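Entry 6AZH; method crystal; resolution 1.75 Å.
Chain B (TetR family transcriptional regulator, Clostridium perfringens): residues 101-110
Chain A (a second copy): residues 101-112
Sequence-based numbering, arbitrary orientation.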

# COMPACT_ATOMS: atom_id res chain seq x y z
N PHE B 101 9.86 3.99 5.72
CA PHE B 101 8.93 3.47 4.73
C PHE B 101 7.51 3.39 5.28
O PHE B 101 6.56 3.83 4.63
CB PHE B 101 9.38 2.09 4.25
CG PHE B 101 8.62 1.62 3.04
CD1 PHE B 101 9.00 2.01 1.77
CD2 PHE B 101 7.49 0.82 3.19
CE1 PHE B 101 8.29 1.59 0.65
CE2 PHE B 101 6.77 0.40 2.07
CZ PHE B 101 7.17 0.79 0.81
N LYS B 102 7.34 2.83 6.47
CA LYS B 102 6.00 2.68 7.03
C LYS B 102 5.37 4.03 7.31
O LYS B 102 4.17 4.22 7.10
CB LYS B 102 6.05 1.83 8.30
CG LYS B 102 6.53 0.39 8.07
CD LYS B 102 6.28 -0.48 9.31
CE LYS B 102 7.25 -0.13 10.41
NZ LYS B 102 7.24 -1.17 11.47
N MSE B 103 6.16 4.98 7.78
CA MSE B 103 5.66 6.33 8.00
C MSE B 103 5.15 6.92 6.68
O MSE B 103 4.07 7.50 6.66
CB MSE B 103 6.75 7.24 8.60
CG MSE B 103 6.21 8.58 9.08
SE MSE B 103 6.09 9.90 7.64
CE MSE B 103 7.97 10.26 7.53
N VAL B 104 5.89 6.73 5.59
CA VAL B 104 5.43 7.21 4.28
C VAL B 104 4.11 6.55 3.91
O VAL B 104 3.16 7.22 3.48
CB VAL B 104 6.49 6.96 3.19
CG1 VAL B 104 5.87 7.11 1.78
CG2 VAL B 104 7.68 7.89 3.36
N MSE B 105 4.02 5.22 4.05
CA MSE B 105 2.79 4.48 3.75
C MSE B 105 1.58 5.02 4.52
O MSE B 105 0.48 5.10 3.98
CB MSE B 105 2.93 2.99 4.07
CG MSE B 105 3.91 2.20 3.21
SE MSE B 105 3.42 2.32 1.29
CE MSE B 105 4.68 3.60 0.71
N SER B 106 1.80 5.40 5.79
CA SER B 106 0.70 5.85 6.64
C SER B 106 0.12 7.18 6.15
O SER B 106 -1.06 7.46 6.42
CB SER B 106 1.19 5.97 8.08
OG SER B 106 1.92 7.18 8.31
N GLN B 107 0.90 7.95 5.40
CA GLN B 107 0.56 9.30 4.99
C GLN B 107 0.13 9.41 3.53
O GLN B 107 -0.22 10.50 3.08
CB GLN B 107 1.75 10.22 5.26
CG GLN B 107 2.05 10.40 6.73
CD GLN B 107 0.90 11.11 7.45
OE1 GLN B 107 0.35 12.06 6.93
NE2 GLN B 107 0.53 10.62 8.61
N LEU B 108 0.13 8.29 2.79
CA LEU B 108 0.07 8.34 1.34
C LEU B 108 -1.34 8.49 0.77
O LEU B 108 -1.47 8.68 -0.45
CB LEU B 108 0.71 7.06 0.77
CG LEU B 108 1.21 7.03 -0.66
CD1 LEU B 108 2.27 8.10 -0.93
CD2 LEU B 108 1.77 5.63 -0.97
N TRP B 109 -2.40 8.42 1.58
CA TRP B 109 -3.71 8.15 1.02
C TRP B 109 -4.75 9.25 1.20
O TRP B 109 -5.78 9.21 0.51
CB TRP B 109 -4.26 6.83 1.60
CG TRP B 109 -3.23 5.75 1.49
CD1 TRP B 109 -2.41 5.31 2.48
CD2 TRP B 109 -2.89 4.99 0.32
NE1 TRP B 109 -1.57 4.32 2.00
CE2 TRP B 109 -1.86 4.11 0.68
CE3 TRP B 109 -3.36 4.98 -0.99
CZ2 TRP B 109 -1.28 3.20 -0.23
CZ3 TRP B 109 -2.79 4.10 -1.90
CH2 TRP B 109 -1.76 3.22 -1.51
N GLY B 110 -4.49 10.24 2.05
CA GLY B 110 -5.47 11.27 2.35
C GLY B 110 -5.50 12.38 1.32
O GLY B 110 -4.81 12.35 0.29
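Chain A (101-112) FKMVMSQLWGKE

Chain A meets chain B as a second copy of the same segment in a nearly symmetric, antiparallel pairing: K102(B) lies opposite W109(A), S106(B) opposite S106(A), and W109(B) opposite K102(A), with CA-CA separations of 5.7, 5.0 and 5.7 Å. In both chains the stretch opens as the last part of a helix that begins earlier and then passes into non-helical backbone carrying W109(B) and G110(B), or W109(A) and G110(A). In chain A the backbone runs on through K111(A) to E112(A), which takes the N-cap position before the next helix. The two stretches together bury 521 Å², and no direct hydrogen bond joins them; the direct contact rests on packing.

Along chain B, F101(B) is buried, and its closest side-chain approach to the A stretch is CE2 of F101(B) to W109(A) CZ3, 5.2 Å, too far for contact; its carbonyl O accepts the helical bond from M105(B) N at 3.0 Å. K102(B) is the first residue in contact. Its O approaches W109(A) CB at 3.7 Å, and its own CB lies 4.4 Å from that same CB. The long side chain, m at chi1, runs out to place NZ 4.3 Å from K111(A) NZ, two like charges close together at the margin of the contact. M103(B) points away and V104(B) is out of reach, so neither takes part.

M105(B), a selenomethionine, directs its CA-to-CB bond toward chain A. CB sits over one face of the W109(A) indole, 3.3 Å from the centroid of the five-membered ring and only 8° off its normal, a close CH-pi contact; the nearest ring atom is W109(A) CE2, 3.4 Å from M105(B) CB. The rest of the side chain leads away, and M105(B) SE lies obliquely 4.7 Å from the centroid of the six-membered ring of W109(A).

At S106(B) the backbones come closest to each other, S106(B) O and S106(A) O standing 3.5 Å apart. The hydroxyl takes no part in the pairing: with chi1 p, S106(B) OG turns back to donate to M103(B) O at 2.7 Å, and S106(A) OG does likewise to M103(A) O at 2.8 Å. S106(B) N also lies 3.8 Å from W109(A) CD1. Q107(B) points away, and the side chain of L108(B) does not reach the A stretch.

W109(B) returns the contact made by its counterpart. Its ring receives M105(A) CB over one face, 3.5 Å from the five-membered centroid and 9° off the normal, with W109(B) CE2 3.6 Å from M105(A) CB. W109(B) CB lies 3.9 Å from K102(A) O, and W109(B) CD1 3.7 Å from S106(A) N. The two indoles approach obliquely, W109(B) NE1 to W109(A) NE1 at 4.3 Å; W109(A) NE1 makes a weak hydrogen bond to M105(A) O at 2.9 Å within its own chain. A water links the chains here, donating to W109(B) O at 2.8 Å and weakly accepting from K102(A) NZ at 3.4 Å. G110(B) closes the stretch, almost untouched by chain A.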

# COMPACT_ATOMS: atom_id res chain seq x y z
N PHE A 101 -11.20 1.69 0.79
CA PHE A 101 -9.89 1.06 0.71
C PHE A 101 -8.78 2.02 1.12
O PHE A 101 -7.81 1.60 1.77
CB PHE A 101 -9.65 0.52 -0.70
CG PHE A 101 -8.65 -0.59 -0.73
CD1 PHE A 101 -9.03 -1.88 -0.40
CD2 PHE A 101 -7.33 -0.33 -1.06
CE1 PHE A 101 -8.11 -2.90 -0.43
CE2 PHE A 101 -6.40 -1.36 -1.08
CZ PHE A 101 -6.80 -2.64 -0.76
N LYS A 102 -8.91 3.31 0.78
CA LYS A 102 -7.95 4.32 1.24
C LYS A 102 -7.96 4.44 2.76
O LYS A 102 -6.90 4.59 3.39
CB LYS A 102 -8.28 5.67 0.62
CG LYS A 102 -8.00 5.77 -0.86
CD LYS A 102 -8.51 7.09 -1.39
CE LYS A 102 -8.51 7.10 -2.89
NZ LYS A 102 -9.40 8.19 -3.37
N MSE A 103 -9.15 4.45 3.35
CA MSE A 103 -9.30 4.46 4.79
C MSE A 103 -8.51 3.30 5.41
O MSE A 103 -7.76 3.50 6.37
CB MSE A 103 -10.77 4.35 5.16
CG MSE A 103 -11.01 3.68 6.49
SE MSE A 103 -12.85 3.70 6.93
CE MSE A 103 -13.25 2.31 5.88
N VAL A 104 -8.69 2.09 4.86
CA VAL A 104 -7.95 0.92 5.32
C VAL A 104 -6.46 1.14 5.16
O VAL A 104 -5.68 0.97 6.11
CB VAL A 104 -8.40 -0.35 4.55
CG1 VAL A 104 -7.47 -1.52 4.83
CG2 VAL A 104 -9.82 -0.74 4.92
N MSE A 105 -6.03 1.50 3.96
CA MSE A 105 -4.62 1.68 3.69
C MSE A 105 -3.97 2.70 4.59
O MSE A 105 -2.82 2.54 4.97
CB MSE A 105 -4.37 2.07 2.24
CG MSE A 105 -4.93 1.09 1.28
SE MSE A 105 -3.80 -0.50 1.41
CE MSE A 105 -5.10 -1.74 2.30
N SER A 106 -4.70 3.75 4.95
CA SER A 106 -4.11 4.78 5.79
C SER A 106 -3.80 4.29 7.19
O SER A 106 -2.96 4.89 7.88
CB SER A 106 -5.03 6.00 5.83
OG SER A 106 -6.14 5.76 6.69
N GLN A 107 -4.41 3.19 7.63
CA GLN A 107 -4.27 2.74 9.01
C GLN A 107 -3.53 1.42 9.15
O GLN A 107 -3.43 0.89 10.26
CB GLN A 107 -5.65 2.65 9.67
CG GLN A 107 -6.15 4.01 10.14
CD GLN A 107 -5.35 4.52 11.33
OE1 GLN A 107 -5.33 3.89 12.38
NE2 GLN A 107 -4.66 5.64 11.15
N LEU A 108 -2.93 0.90 8.07
CA LEU A 108 -2.34 -0.43 8.14
C LEU A 108 -0.93 -0.47 8.73
O LEU A 108 -0.39 -1.56 8.91
CB LEU A 108 -2.27 -1.06 6.76
CG LEU A 108 -3.49 -1.75 6.18
CD1 LEU A 108 -3.02 -2.34 4.87
CD2 LEU A 108 -4.03 -2.81 7.09
N TRP A 109 -0.32 0.67 9.03
CA TRP A 109 1.13 0.73 9.15
C TRP A 109 1.65 1.09 10.54
O TRP A 109 2.87 1.06 10.74
CB TRP A 109 1.69 1.73 8.12
CG TRP A 109 1.13 1.44 6.77
CD1 TRP A 109 0.05 2.05 6.16
CD2 TRP A 109 1.57 0.42 5.86
NE1 TRP A 109 -0.17 1.48 4.92
CE2 TRP A 109 0.75 0.48 4.72
CE3 TRP A 109 2.62 -0.51 5.89
CZ2 TRP A 109 0.92 -0.37 3.63
CZ3 TRP A 109 2.78 -1.37 4.81
CH2 TRP A 109 1.95 -1.28 3.69
N GLY A 110 0.77 1.42 11.49
CA GLY A 110 1.18 1.86 12.80
C GLY A 110 1.01 0.78 13.84
O GLY A 110 0.72 -0.38 13.54
N LYS A 111 1.18 1.18 15.11
CA LYS A 111 1.24 0.22 16.20
C LYS A 111 0.13 0.38 17.23
O LYS A 111 0.18 -0.26 18.28
CB LYS A 111 2.61 0.31 16.89
CG LYS A 111 3.68 -0.52 16.20
CD LYS A 111 3.20 -1.96 15.97
CE LYS A 111 3.91 -2.62 14.80
NZ LYS A 111 5.40 -2.73 15.00
N GLU A 112 -0.88 1.21 16.97
CA GLU A 112 -2.04 1.22 17.85
C GLU A 112 -2.72 -0.14 17.82
O GLU A 112 -2.69 -0.85 16.81
CB GLU A 112 -3.04 2.31 17.43
CG GLU A 112 -2.49 3.72 17.47
CD GLU A 112 -2.16 4.17 18.87
OE1 GLU A 112 -1.03 4.65 19.08
OE2 GLU A 112 -3.03 4.03 19.76
O HOH W 1 -7.11 10.13 -1.79